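Local coordinates for protein acetone carboxylase alpha subunit (Xanthobacter autotrophicus Py2, PDB 5M45) that forms the alpha subunit of a multi-subunit carboxylase, belongs to the hydantoinase B/oxoprolinase family and carries bound manganese and magnesium ions, at residues A[350-355]-A[402-407]; A[289-294]-A[544-549]; A[580-583]-A[589-592]; A[490-493]-A[497-500]; A[219-222]-A[226-229]. One frame throughout, in Å; residues are numbered along the deposited sequence.

Contact 1: A[350-355]-A[402-407]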
loop_
_atom_site.group_PDB
_atom_site.type_symbol
_atom_site.label_atom_id
_atom_site.label_comp_id
_atom_site.label_asym_id
_atom_site.label_seq_id
_atom_site.Cartn_x
_atom_site.Cartn_y
_atom_site.Cartn_z
ATOM N N VAL A 350 9.100 -4.166 20.411
ATOM C CA VAL A 350 8.442 -3.008 21.017
ATOM C C VAL A 350 6.988 -3.293 21.423
ATOM O O VAL A 350 6.607 -3.001 22.567
ATOM C CB VAL A 350 8.485 -1.763 20.079
ATOM C CG1 VAL A 350 7.635 -0.638 20.638
ATOM C CG2 VAL A 350 9.928 -1.275 19.848
ATOM N N SER A 351 6.159 -3.807 20.508
ATOM C CA SER A 351 4.769 -4.095 20.863
ATOM C C SER A 351 4.669 -5.203 21.940
ATOM O O SER A 351 3.836 -5.112 22.836
ATOM C CB SER A 351 3.943 -4.455 19.620
ATOM O OG SER A 351 4.470 -5.602 18.933
ATOM N N PHE A 352 5.518 -6.237 21.834
ATOM C CA PHE A 352 5.516 -7.289 22.824
ATOM C C PHE A 352 5.859 -6.793 24.242
ATOM O O PHE A 352 5.116 -7.070 25.190
ATOM C CB PHE A 352 6.463 -8.435 22.429
ATOM C CG PHE A 352 6.386 -9.634 23.351
ATOM C CD1 PHE A 352 5.377 -10.564 23.193
ATOM C CD2 PHE A 352 7.286 -9.798 24.360
ATOM C CE1 PHE A 352 5.277 -11.666 24.061
ATOM C CE2 PHE A 352 7.225 -10.928 25.211
ATOM C CZ PHE A 352 6.205 -11.840 25.073
ATOM N N THR A 353 6.945 -6.047 24.386
ATOM C CA THR A 353 7.388 -5.543 25.693
ATOM C C THR A 353 6.505 -4.378 26.237
ATOM O O THR A 353 6.294 -4.261 27.484
ATOM C CB THR A 353 8.867 -5.138 25.683
ATOM O OG1 THR A 353 9.101 -4.082 24.744
ATOM C CG2 THR A 353 9.775 -6.350 25.380
ATOM N N SER A 354 5.993 -3.538 25.337
ATOM C CA SER A 354 5.028 -2.478 25.718
ATOM C C SER A 354 3.728 -3.063 26.311
ATOM O O SER A 354 3.173 -2.501 27.277
ATOM C CB SER A 354 4.735 -1.502 24.569
ATOM O OG SER A 354 5.927 -0.829 24.185
ATOM N N GLY A 355 3.274 -4.201 25.774
ATOM C CA GLY A 355 2.127 -4.887 26.355
ATOM C C GLY A 355 2.371 -5.459 27.752
ATOM O O GLY A 355 1.454 -5.482 28.592
ATOM N N HIS A 402 -3.648 -11.664 18.348
ATOM C CA HIS A 402 -3.960 -13.126 18.496
ATOM C C HIS A 402 -2.871 -13.859 19.298
ATOM O O HIS A 402 -3.160 -14.617 20.248
ATOM C CB HIS A 402 -4.091 -13.753 17.121
ATOM C CG HIS A 402 -4.624 -15.152 17.100
ATOM N ND1 HIS A 402 -5.797 -15.516 17.715
ATOM C CD2 HIS A 402 -4.158 -16.268 16.488
ATOM C CE1 HIS A 402 -6.030 -16.803 17.499
ATOM N NE2 HIS A 402 -5.048 -17.282 16.751
ATOM N N PHE A 403 -1.611 -13.567 18.926
ATOM C CA PHE A 403 -0.450 -14.094 19.651
ATOM C C PHE A 403 -0.146 -13.317 20.918
ATOM O O PHE A 403 0.102 -13.908 21.981
ATOM C CB PHE A 403 0.792 -14.119 18.722
ATOM C CG PHE A 403 0.778 -15.230 17.667
ATOM C CD1 PHE A 403 -0.352 -16.046 17.419
ATOM C CD2 PHE A 403 1.925 -15.449 16.923
ATOM C CE1 PHE A 403 -0.300 -17.045 16.448
ATOM C CE2 PHE A 403 1.978 -16.432 15.963
ATOM C CZ PHE A 403 0.858 -17.233 15.714
ATOM N N LEU A 404 -0.151 -11.993 20.825
ATOM C CA LEU A 404 0.232 -11.140 21.967
ATOM C C LEU A 404 -0.594 -11.403 23.245
ATOM O O LEU A 404 -0.033 -11.642 24.310
ATOM C CB LEU A 404 0.123 -9.635 21.587
ATOM C CG LEU A 404 1.137 -9.067 20.561
ATOM C CD1 LEU A 404 0.774 -7.634 20.183
ATOM C CD2 LEU A 404 2.562 -9.104 21.097
ATOM N N VAL A 405 -1.932 -11.367 23.118
ATOM C CA VAL A 405 -2.820 -11.521 24.301
ATOM C C VAL A 405 -2.750 -12.947 24.881
ATOM O O VAL A 405 -3.036 -13.145 26.081
ATOM C CB VAL A 405 -4.296 -11.140 24.022
ATOM C CG1 VAL A 405 -4.399 -9.745 23.426
ATOM C CG2 VAL A 405 -4.987 -12.151 23.129
ATOM N N SER A 406 -2.342 -13.910 24.032
ATOM C CA SER A 406 -2.236 -15.310 24.407
ATOM C C SER A 406 -0.903 -15.614 25.143
ATOM O O SER A 406 -0.828 -16.563 25.918
ATOM C CB SER A 406 -2.358 -16.195 23.143
ATOM O OG SER A 406 -3.638 -16.090 22.515
ATOM N N ALA A 407 0.132 -14.807 24.901
ATOM C CA ALA A 407 1.396 -14.888 25.650
ATOM C C ALA A 407 1.378 -14.088 26.955
ATOM O O ALA A 407 1.902 -14.556 27.965
ATOM C CB ALA A 407 2.537 -14.411 24.761
#
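Two helices, 349-361 and 401-422, pack in the buried core of the chain, and Phe-352 meets Leu-404 and Ala-407 between them. The meeting is apolar. Methyl CD2 of Leu-404 lies 3.8 Å from CD1 of Phe-352, near the plane of the ring at its edge. Further round the rim, CB of Ala-407 sits in the ring plane, 3.9 Å from CE1 of Phe-352. With CG anti to the backbone N (chi1 -174°), the ring edge reaches Leu-404 and Ala-407. The short helical segments run 34° apart, their axes 10.5 Å from each other at closest approach. Helix 401-422 also lies on strands 286-297 and 313-324, where Ala-407 touches Ala-318. Ser-351 touches only loosely, its OG 4.4 Å from CD1 of Leu-404. That hydroxyl is hydrogen-bonded to O of His-348. Phe-334 packs edge-to-face on the Phe-352 ring. Trp-408 also meets that ring, and its NE1 bonds to the backbone O of Phe-352.

Contact 2: A[289-294]-A[544-549]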
loop_
_atom_site.group_PDB
_atom_site.type_symbol
_atom_site.label_atom_id
_atom_site.label_comp_id
_atom_site.label_asym_id
_atom_site.label_seq_id
_atom_site.Cartn_x
_atom_site.Cartn_y
_atom_site.Cartn_z
ATOM N N ARG A 289 7.974 -20.014 36.434
ATOM C CA ARG A 289 7.956 -20.606 35.100
ATOM C C ARG A 289 6.496 -20.845 34.655
ATOM O O ARG A 289 5.699 -21.383 35.409
ATOM C CB ARG A 289 8.754 -21.933 35.066
ATOM C CG ARG A 289 10.165 -21.832 35.642
ATOM C CD ARG A 289 10.898 -23.187 35.689
ATOM N NE ARG A 289 12.134 -23.052 36.495
ATOM C CZ ARG A 289 12.200 -23.108 37.827
ATOM N NH1 ARG A 289 11.120 -23.377 38.606
ATOM N NH2 ARG A 289 13.366 -22.945 38.408
ATOM N N GLN A 290 6.176 -20.417 33.434
ATOM C CA GLN A 290 4.818 -20.498 32.884
ATOM C C GLN A 290 4.845 -20.440 31.350
ATOM O O GLN A 290 5.898 -20.139 30.744
ATOM C CB GLN A 290 3.900 -19.412 33.482
ATOM C CG GLN A 290 4.422 -17.971 33.365
ATOM C CD GLN A 290 5.459 -17.613 34.464
ATOM O OE1 GLN A 290 5.160 -17.726 35.658
ATOM N NE2 GLN A 290 6.668 -17.213 34.052
ATOM N N VAL A 291 3.702 -20.740 30.719
ATOM C CA VAL A 291 3.632 -20.836 29.255
ATOM C C VAL A 291 2.206 -20.524 28.751
ATOM O O VAL A 291 1.215 -20.748 29.472
ATOM C CB VAL A 291 4.145 -22.201 28.766
ATOM C CG1 VAL A 291 3.292 -23.332 29.282
ATOM C CG2 VAL A 291 4.265 -22.276 27.251
ATOM N N GLY A 292 2.113 -19.990 27.527
ATOM C CA GLY A 292 0.838 -19.856 26.807
ATOM C C GLY A 292 0.939 -20.345 25.358
ATOM O O GLY A 292 2.030 -20.406 24.807
ATOM N N PHE A 293 -0.214 -20.665 24.775
ATOM C CA PHE A 293 -0.360 -21.156 23.408
ATOM C C PHE A 293 -1.637 -20.544 22.760
ATOM O O PHE A 293 -2.567 -20.102 23.476
ATOM C CB PHE A 293 -0.559 -22.690 23.391
ATOM C CG PHE A 293 0.489 -23.478 24.113
ATOM C CD1 PHE A 293 0.351 -23.786 25.471
ATOM C CD2 PHE A 293 1.603 -23.961 23.434
ATOM C CE1 PHE A 293 1.317 -24.574 26.111
ATOM C CE2 PHE A 293 2.565 -24.718 24.086
ATOM C CZ PHE A 293 2.420 -25.021 25.421
ATOM N N VAL A 294 -1.704 -20.602 21.414
ATOM C CA VAL A 294 -2.965 -20.416 20.662
ATOM C C VAL A 294 -2.906 -21.077 19.263
ATOM O O VAL A 294 -1.819 -21.388 18.755
ATOM C CB VAL A 294 -3.390 -18.905 20.612
ATOM C CG1 VAL A 294 -2.647 -18.149 19.502
ATOM C CG2 VAL A 294 -4.911 -18.732 20.473
ATOM N N SER A 544 -6.331 -19.861 25.427
ATOM C CA SER A 544 -4.989 -19.303 25.718
ATOM C C SER A 544 -4.726 -19.115 27.237
ATOM O O SER A 544 -3.608 -19.402 27.728
ATOM C CB SER A 544 -4.757 -17.979 24.953
ATOM O OG SER A 544 -5.865 -17.077 25.073
ATOM N N ASP A 545 -5.737 -18.638 27.963
ATOM C CA ASP A 545 -5.657 -18.492 29.421
ATOM C C ASP A 545 -5.706 -19.854 30.132
ATOM O O ASP A 545 -6.238 -20.812 29.586
ATOM C CB ASP A 545 -6.815 -17.630 29.910
ATOM C CG ASP A 545 -8.180 -18.196 29.499
ATOM O OD1 ASP A 545 -8.476 -18.172 28.264
ATOM O OD2 ASP A 545 -8.916 -18.679 30.400
ATOM N N TRP A 546 -5.081 -19.962 31.301
ATOM C CA TRP A 546 -5.186 -21.130 32.182
ATOM C C TRP A 546 -5.754 -20.627 33.530
ATOM O O TRP A 546 -5.475 -19.484 33.958
ATOM C CB TRP A 546 -3.806 -21.794 32.463
ATOM C CG TRP A 546 -3.031 -22.421 31.323
ATOM C CD1 TRP A 546 -3.236 -22.273 29.974
ATOM C CD2 TRP A 546 -1.883 -23.284 31.449
ATOM N NE1 TRP A 546 -2.290 -22.974 29.262
ATOM C CE2 TRP A 546 -1.451 -23.606 30.139
ATOM C CE3 TRP A 546 -1.164 -23.798 32.544
ATOM C CZ2 TRP A 546 -0.362 -24.474 29.898
ATOM C CZ3 TRP A 546 -0.105 -24.642 32.321
ATOM C CH2 TRP A 546 0.311 -24.959 31.000
ATOM N N GLY A 547 -6.493 -21.486 34.215
ATOM C CA GLY A 547 -6.842 -21.261 35.600
ATOM C C GLY A 547 -5.649 -21.390 36.544
ATOM O O GLY A 547 -4.587 -21.926 36.168
ATOM N N LEU A 548 -5.810 -20.917 37.773
ATOM C CA LEU A 548 -4.721 -20.834 38.742
ATOM C C LEU A 548 -5.045 -21.658 39.996
ATOM O O LEU A 548 -6.170 -21.588 40.511
ATOM C CB LEU A 548 -4.511 -19.350 39.118
ATOM C CG LEU A 548 -3.402 -18.941 40.097
ATOM C CD1 LEU A 548 -2.044 -19.389 39.602
ATOM C CD2 LEU A 548 -3.346 -17.432 40.331
ATOM N N MET A 549 -4.047 -22.380 40.500
ATOM C CA MET A 549 -4.109 -23.108 41.787
ATOM C C MET A 549 -5.354 -24.018 41.917
ATOM O O MET A 549 -5.982 -24.118 42.988
ATOM C CB MET A 549 -4.004 -22.129 42.953
ATOM C CG MET A 549 -2.640 -21.482 43.127
ATOM S SD MET A 549 -2.674 -19.955 44.114
ATOM C CE MET A 549 -1.002 -19.416 43.792
HETATM O O HOH W 1 -1.388 -19.178 29.347
HETATM O O HOH W 2 -2.843 -21.779 26.557
#
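The carbonyl O of Ser-544 accepts from two waters, each 2.8 Å away, and both waters lead to strand 286-297. Within this chain it is the outermost strand of a mixed sheet, and the loop 544-549 lies against it. Water 1 also donates to O of Val-291, at 3.0 Å. Water 2 accepts from NE1 of Trp-546 at 3.0 Å and only weakly from N of Phe-293. It lies in the indole plane, at the edge. O of Val-291 sits over one indole face, toward the rim, and takes a further bond from Arg-413. O of Phe-293 receives a CA-H...O contact from Ser-544, with CA 3.4 Å away. The hydroxyl of Ser-544 turns elsewhere, to ND2 of Asn-434. A chain of another protein packs on Val-291, Phe-293 and Trp-546. The indole meets the strand side chains at its six-membered end: CH2 of Trp-546 is 3.8 Å from CG1 of Val-291, and CZ2 of Trp-546 is 4.1 Å from CE1 of Phe-293.

Contact 3: A[580-583]-A[589-592]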
loop_
_atom_site.group_PDB
_atom_site.type_symbol
_atom_site.label_atom_id
_atom_site.label_comp_id
_atom_site.label_asym_id
_atom_site.label_seq_id
_atom_site.Cartn_x
_atom_site.Cartn_y
_atom_site.Cartn_z
ATOM N N GLY A 580 -32.013 -13.918 20.961
ATOM C CA GLY A 580 -31.153 -14.129 22.141
ATOM C C GLY A 580 -29.767 -14.694 21.835
ATOM O O GLY A 580 -29.174 -14.357 20.810
ATOM N N GLY A 581 -29.270 -15.548 22.735
ATOM C CA GLY A 581 -27.982 -16.217 22.591
ATOM C C GLY A 581 -28.117 -17.715 22.324
ATOM O O GLY A 581 -29.180 -18.295 22.458
ATOM N N ASP A 582 -27.003 -18.314 21.930
ATOM C CA ASP A 582 -26.863 -19.740 21.650
ATOM C C ASP A 582 -26.526 -20.415 22.999
ATOM O O ASP A 582 -25.391 -20.835 23.282
ATOM C CB ASP A 582 -25.774 -19.916 20.579
ATOM C CG ASP A 582 -25.695 -21.312 20.001
ATOM O OD1 ASP A 582 -26.771 -21.965 19.765
ATOM O OD2 ASP A 582 -24.524 -21.773 19.738
ATOM N N THR A 583 -27.559 -20.538 23.819
ATOM C CA THR A 583 -27.407 -20.843 25.233
ATOM C C THR A 583 -26.569 -22.108 25.541
ATOM O O THR A 583 -25.649 -22.064 26.383
ATOM C CB THR A 583 -28.813 -20.917 25.891
ATOM O OG1 THR A 583 -29.507 -19.659 25.696
ATOM C CG2 THR A 583 -28.723 -21.240 27.402
ATOM N N THR A 589 -31.220 -24.503 19.997
ATOM C CA THR A 589 -32.637 -24.366 19.627
ATOM C C THR A 589 -32.821 -23.721 18.235
ATOM O O THR A 589 -33.832 -23.987 17.556
ATOM C CB THR A 589 -33.407 -23.520 20.642
ATOM O OG1 THR A 589 -32.819 -22.211 20.753
ATOM C CG2 THR A 589 -33.425 -24.212 22.006
ATOM N N TRP A 590 -31.875 -22.875 17.801
ATOM C CA TRP A 590 -32.045 -22.132 16.561
ATOM C C TRP A 590 -32.084 -22.995 15.283
ATOM O O TRP A 590 -32.832 -22.725 14.365
ATOM C CB TRP A 590 -30.924 -21.073 16.376
ATOM C CG TRP A 590 -30.864 -20.009 17.405
ATOM C CD1 TRP A 590 -31.876 -19.592 18.245
ATOM C CD2 TRP A 590 -29.738 -19.178 17.695
ATOM N NE1 TRP A 590 -31.430 -18.558 19.041
ATOM C CE2 TRP A 590 -30.122 -18.281 18.719
ATOM C CE3 TRP A 590 -28.434 -19.102 17.194
ATOM C CZ2 TRP A 590 -29.244 -17.326 19.244
ATOM C CZ3 TRP A 590 -27.567 -18.147 17.717
ATOM C CH2 TRP A 590 -27.977 -17.268 18.719
ATOM N N ASP A 591 -31.262 -24.025 15.250
ATOM C CA ASP A 591 -31.022 -24.773 14.000
ATOM C C ASP A 591 -32.314 -25.419 13.457
ATOM O O ASP A 591 -32.596 -25.336 12.262
ATOM C CB ASP A 591 -29.905 -25.825 14.207
ATOM C CG ASP A 591 -28.595 -25.223 14.690
ATOM O OD1 ASP A 591 -28.626 -24.271 15.517
ATOM O OD2 ASP A 591 -27.504 -25.707 14.257
ATOM N N ALA A 592 -33.117 -25.979 14.359
ATOM C CA ALA A 592 -34.402 -26.584 13.975
ATOM C C ALA A 592 -35.458 -25.577 13.483
ATOM O O ALA A 592 -36.417 -25.982 12.834
ATOM C CB ALA A 592 -34.951 -27.422 15.128
HETATM O O HOH W 3 -29.432 -21.881 19.747
#
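The indole of Trp-590 lies against the backbone of Gly-580, Gly-581 and Asp-582. Its CZ2 is 3.3 Å from C of Gly-581, and its CH2 is 3.5 Å from N of Asp-582. O of Gly-580 lies near the ring plane at the edge, 3.4 Å from CZ2 of Trp-590. This buried oxygen has no polar partner in the model. CA of Asp-582, the centre of an inverse gamma turn, lies over one face, toward the rim. CB of Asp-582 makes an off-centre CH-pi contact, 4.2 Å from the centroid of the six-membered ring. A chi1 of -169° sets the carboxylate beside the indole, the two planes 25° apart. Water 3 donates to OD1 of Asp-582 at 2.7 Å and accepts from N of Thr-589 at 3.2 Å. It also lies over the Trp-590 ring, 3.3 Å above the plane, toward the rim. In the second shell, OD2 of Asp-582 is held by Tyr-558 and by a salt bridge to Arg-601, which also pairs with Asp-591. NE1 of Trp-590 bonds to O of Leu-579. Both segments belong to the loop between helix 567-573 and strand 598-602, and Leu-619 of strand 617-621 touches both Asp-582 and Trp-590.

Contact 4: A[490-493]-A[497-500]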
loop_
_atom_site.group_PDB
_atom_site.type_symbol
_atom_site.label_atom_id
_atom_site.label_comp_id
_atom_site.label_asym_id
_atom_site.label_seq_id
_atom_site.Cartn_x
_atom_site.Cartn_y
_atom_site.Cartn_z
ATOM N N ILE A 490 -26.040 2.590 18.571
ATOM C CA ILE A 490 -24.863 3.229 17.980
ATOM C C ILE A 490 -24.166 2.292 16.950
ATOM O O ILE A 490 -23.840 2.735 15.835
ATOM C CB ILE A 490 -23.864 3.709 19.072
ATOM C CG1 ILE A 490 -24.495 4.792 19.939
ATOM C CG2 ILE A 490 -22.568 4.224 18.451
ATOM C CD1 ILE A 490 -24.812 6.128 19.273
ATOM N N TRP A 491 -23.953 1.024 17.309
ATOM C CA TRP A 491 -23.404 0.043 16.349
ATOM C C TRP A 491 -24.290 -0.080 15.081
ATOM O O TRP A 491 -23.761 -0.185 13.966
ATOM C CB TRP A 491 -23.169 -1.332 16.968
ATOM C CG TRP A 491 -22.007 -1.386 17.951
ATOM C CD1 TRP A 491 -22.058 -1.772 19.246
ATOM C CD2 TRP A 491 -20.650 -1.069 17.672
ATOM N NE1 TRP A 491 -20.806 -1.694 19.816
ATOM C CE2 TRP A 491 -19.928 -1.231 18.875
ATOM C CE3 TRP A 491 -19.978 -0.603 16.528
ATOM C CZ2 TRP A 491 -18.540 -1.017 18.955
ATOM C CZ3 TRP A 491 -18.618 -0.367 16.602
ATOM C CH2 TRP A 491 -17.901 -0.579 17.824
ATOM N N GLU A 492 -25.611 0.025 15.256
ATOM C CA GLU A 492 -26.537 -0.041 14.113
ATOM C C GLU A 492 -26.424 1.137 13.139
ATOM O O GLU A 492 -26.823 0.995 11.993
ATOM C CB GLU A 492 -28.000 -0.289 14.562
ATOM C CG GLU A 492 -28.220 -1.735 15.033
ATOM C CD GLU A 492 -29.674 -2.139 15.253
ATOM O OE1 GLU A 492 -30.640 -1.369 14.945
ATOM O OE2 GLU A 492 -29.872 -3.277 15.772
ATOM N N LEU A 493 -25.881 2.287 13.580
ATOM C CA LEU A 493 -25.563 3.402 12.691
ATOM C C LEU A 493 -24.285 3.191 11.870
ATOM O O LEU A 493 -24.076 3.870 10.851
ATOM C CB LEU A 493 -25.355 4.704 13.472
ATOM C CG LEU A 493 -26.442 5.251 14.390
ATOM C CD1 LEU A 493 -25.937 6.579 14.971
ATOM C CD2 LEU A 493 -27.783 5.456 13.675
ATOM N N LEU A 497 -26.409 -4.167 9.811
ATOM C CA LEU A 497 -26.740 -5.343 10.614
ATOM C C LEU A 497 -27.752 -4.893 11.685
ATOM O O LEU A 497 -27.684 -3.748 12.148
ATOM C CB LEU A 497 -25.485 -5.902 11.356
ATOM C CG LEU A 497 -24.236 -6.254 10.521
ATOM C CD1 LEU A 497 -23.060 -6.553 11.453
ATOM C CD2 LEU A 497 -24.495 -7.440 9.629
ATOM N N VAL A 498 -28.651 -5.795 12.099
ATOM C CA VAL A 498 -29.525 -5.555 13.245
ATOM C C VAL A 498 -29.408 -6.638 14.306
ATOM O O VAL A 498 -29.209 -7.805 14.005
ATOM C CB VAL A 498 -31.021 -5.397 12.854
ATOM C CG1 VAL A 498 -31.207 -4.146 11.989
ATOM C CG2 VAL A 498 -31.557 -6.612 12.129
ATOM N N TYR A 499 -29.513 -6.212 15.572
ATOM C CA TYR A 499 -29.493 -7.112 16.718
ATOM C C TYR A 499 -30.776 -7.925 16.887
ATOM O O TYR A 499 -31.868 -7.371 16.963
ATOM C CB TYR A 499 -29.227 -6.334 18.006
ATOM C CG TYR A 499 -27.800 -5.867 18.196
ATOM C CD1 TYR A 499 -27.360 -4.672 17.648
ATOM C CD2 TYR A 499 -26.903 -6.620 18.944
ATOM C CE1 TYR A 499 -26.052 -4.244 17.807
ATOM C CE2 TYR A 499 -25.600 -6.232 19.099
ATOM C CZ TYR A 499 -25.166 -5.020 18.532
ATOM O OH TYR A 499 -23.876 -4.584 18.706
ATOM N N LEU A 500 -30.630 -9.239 16.921
ATOM C CA LEU A 500 -31.682 -10.158 17.393
ATOM C C LEU A 500 -31.412 -10.761 18.796
ATOM O O LEU A 500 -32.233 -11.505 19.315
ATOM C CB LEU A 500 -31.849 -11.292 16.386
ATOM C CG LEU A 500 -32.260 -10.952 14.943
ATOM C CD1 LEU A 500 -32.496 -12.242 14.134
ATOM C CD2 LEU A 500 -33.501 -10.090 14.878
HETATM O O HOH W 4 -28.378 -1.078 11.139
#
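The direct polar link is a nearly straight hydrogen bond from N of Tyr-499 to OE2 of Glu-492, 3.0 Å long with an angle of 171° at the hydrogen. The donor meets the anti side of OE2, 28° out of the carboxylate plane. The Glu-492 chain is extended beyond CG (chi2 -169°), which carries its carboxylate across to the strand. Outside the two segments, a basic side chain on the chain of another protein forms a salt bridge with OE2, and a polar side chain there bonds to OE1. Water 4 lies 2.7 Å from O of Glu-492 and 2.9 Å from O of Leu-497. These links join the end of helix 488-494 to the start of strand 497-504, the outermost strand, within this chain, of an antiparallel sheet. At the ring edge, OE2 of Glu-492 is 3.4 Å from CD1 of Tyr-499, in the ring plane. OH of Tyr-499, bonded to Glu-457, is 3.4 Å from CD1 of Trp-491. The apolar contact is CB of Trp-491 with CE1 of Tyr-499, at 4.2 Å.

Contact 5: A[219-222]-A[226-229]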
loop_
_atom_site.group_PDB
_atom_site.type_symbol
_atom_site.label_atom_id
_atom_site.label_comp_id
_atom_site.label_asym_id
_atom_site.label_seq_id
_atom_site.Cartn_x
_atom_site.Cartn_y
_atom_site.Cartn_z
ATOM N N GLU A 219 -4.021 10.832 -1.385
ATOM C CA GLU A 219 -3.505 9.464 -1.429
ATOM C C GLU A 219 -4.061 8.584 -0.332
ATOM O O GLU A 219 -4.630 7.498 -0.601
ATOM C CB GLU A 219 -1.973 9.483 -1.379
ATOM C CG GLU A 219 -1.323 8.135 -1.595
ATOM C CD GLU A 219 0.204 8.209 -1.399
ATOM O OE1 GLU A 219 0.604 7.801 -0.290
ATOM O OE2 GLU A 219 0.980 8.661 -2.306
ATOM N N SER A 220 -3.883 9.033 0.905
ATOM C CA SER A 220 -4.340 8.302 2.073
ATOM C C SER A 220 -5.819 7.956 1.989
ATOM O O SER A 220 -6.209 6.795 2.245
ATOM C CB SER A 220 -3.974 9.057 3.382
ATOM O OG SER A 220 -4.590 10.328 3.488
ATOM N N GLN A 221 -6.627 8.917 1.559
ATOM C CA GLN A 221 -8.077 8.760 1.560
ATOM C C GLN A 221 -8.595 7.714 0.573
ATOM O O GLN A 221 -9.669 7.147 0.812
ATOM C CB GLN A 221 -8.751 10.129 1.346
ATOM C CG GLN A 221 -8.598 10.971 2.639
ATOM C CD GLN A 221 -8.835 12.469 2.467
ATOM O OE1 GLN A 221 -9.411 12.942 1.479
ATOM N NE2 GLN A 221 -8.354 13.235 3.429
ATOM N N ARG A 222 -7.863 7.462 -0.512
ATOM C CA ARG A 222 -8.229 6.452 -1.523
ATOM C C ARG A 222 -7.568 5.064 -1.295
ATOM O O ARG A 222 -7.857 4.113 -2.043
ATOM C CB ARG A 222 -7.923 6.938 -2.934
ATOM C CG ARG A 222 -6.434 6.999 -3.293
ATOM C CD ARG A 222 -6.178 7.735 -4.627
ATOM N NE ARG A 222 -6.716 9.084 -4.587
ATOM C CZ ARG A 222 -7.032 9.847 -5.636
ATOM N NH1 ARG A 222 -7.610 11.038 -5.409
ATOM N NH2 ARG A 222 -6.736 9.492 -6.884
ATOM N N THR A 226 -13.072 2.960 4.501
ATOM C CA THR A 226 -13.895 3.825 5.374
ATOM C C THR A 226 -13.396 5.287 5.404
ATOM O O THR A 226 -13.079 5.858 6.463
ATOM C CB THR A 226 -14.007 3.211 6.797
ATOM O OG1 THR A 226 -12.693 2.924 7.320
ATOM C CG2 THR A 226 -14.867 1.916 6.731
ATOM N N THR A 227 -13.325 5.891 4.216
ATOM C CA THR A 227 -12.700 7.211 4.026
ATOM C C THR A 227 -13.162 8.309 5.007
ATOM O O THR A 227 -12.321 8.996 5.606
ATOM C CB THR A 227 -12.918 7.675 2.578
ATOM O OG1 THR A 227 -12.361 6.696 1.677
ATOM C CG2 THR A 227 -12.254 9.039 2.345
ATOM N N ARG A 228 -14.475 8.507 5.141
ATOM C CA ARG A 228 -14.993 9.587 5.983
ATOM C C ARG A 228 -14.579 9.356 7.463
ATOM O O ARG A 228 -14.216 10.288 8.162
ATOM C CB ARG A 228 -16.539 9.731 5.862
ATOM C CG ARG A 228 -17.098 10.875 6.699
ATOM C CD ARG A 228 -18.677 11.008 6.727
ATOM N NE ARG A 228 -19.388 9.734 7.023
ATOM C CZ ARG A 228 -19.785 8.840 6.087
ATOM N NH1 ARG A 228 -19.526 9.022 4.780
ATOM N NH2 ARG A 228 -20.438 7.716 6.454
ATOM N N TYR A 229 -14.627 8.093 7.906
ATOM C CA TYR A 229 -14.271 7.719 9.284
ATOM C C TYR A 229 -12.783 7.948 9.528
ATOM O O TYR A 229 -12.406 8.538 10.543
ATOM C CB TYR A 229 -14.677 6.257 9.578
ATOM C CG TYR A 229 -16.180 6.030 9.491
ATOM C CD1 TYR A 229 -16.758 5.621 8.284
ATOM C CD2 TYR A 229 -17.009 6.174 10.612
ATOM C CE1 TYR A 229 -18.136 5.430 8.163
ATOM C CE2 TYR A 229 -18.369 5.964 10.526
ATOM C CZ TYR A 229 -18.928 5.562 9.308
ATOM O OH TYR A 229 -20.285 5.367 9.208
#
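Thr-227 and Gln-221 carry this contact, each with about 50 Å² buried by the other. OG1 of Thr-227 donates a hydrogen bond to the backbone O of Gln-221, at 2.9 Å. The hydroxyl approaches nearly end-on to the carbonyl, with a C=O...donor angle of 161°. The threonine branches divide the work. OG1 is anti to the carbonyl carbon (chi1 -58°) and gives the hydrogen bond, while methyl CG2 packs 3.8 Å from CB of Gln-221 and 4.1 Å from its CG. The two side chains cross at about a right angle. The link spans the turn between helix 214-222 and the long helix 227-255, so a first-turn residue of the second helix binds a carbonyl near the end of the first. Thr-226, at the N-cap position of helix 227-255, makes no capping bond with its side chain, and its OG1 bonds to Asp-178 instead. Met-231, one turn along the same helix, touches Gln-221. The second subunit, another copy of this protein, packs Pro-766 on Gln-221 and Arg-393 on Thr-227.

Contacts 1 and 2 touch; their centres are about 15 Å apart. Ser-406 of contact 1 packs on Ser-544 and Val-294 of contact 2, with its OG 3.3 Å from CB of Ser-544. Contacts 3 and 4 also touch: N of Gly-580 probably bonds to O of Leu-500. Contact 5 approaches contact 4 to about 4 Å between nearest atoms without touching it. The side chains of Leu-404 and Trp-491 are about 10 and 12 Å from a manganese ion, but its ligands His-150, Asp-153 and His-175 lie outside all the segments. The side chain of Ser-351 is about 10 Å from bound 3,6,9,12,15-pentaoxaheptadecan-1-ol, and Val-350 of contact 1 packs on Phe-773, which lines that pocket.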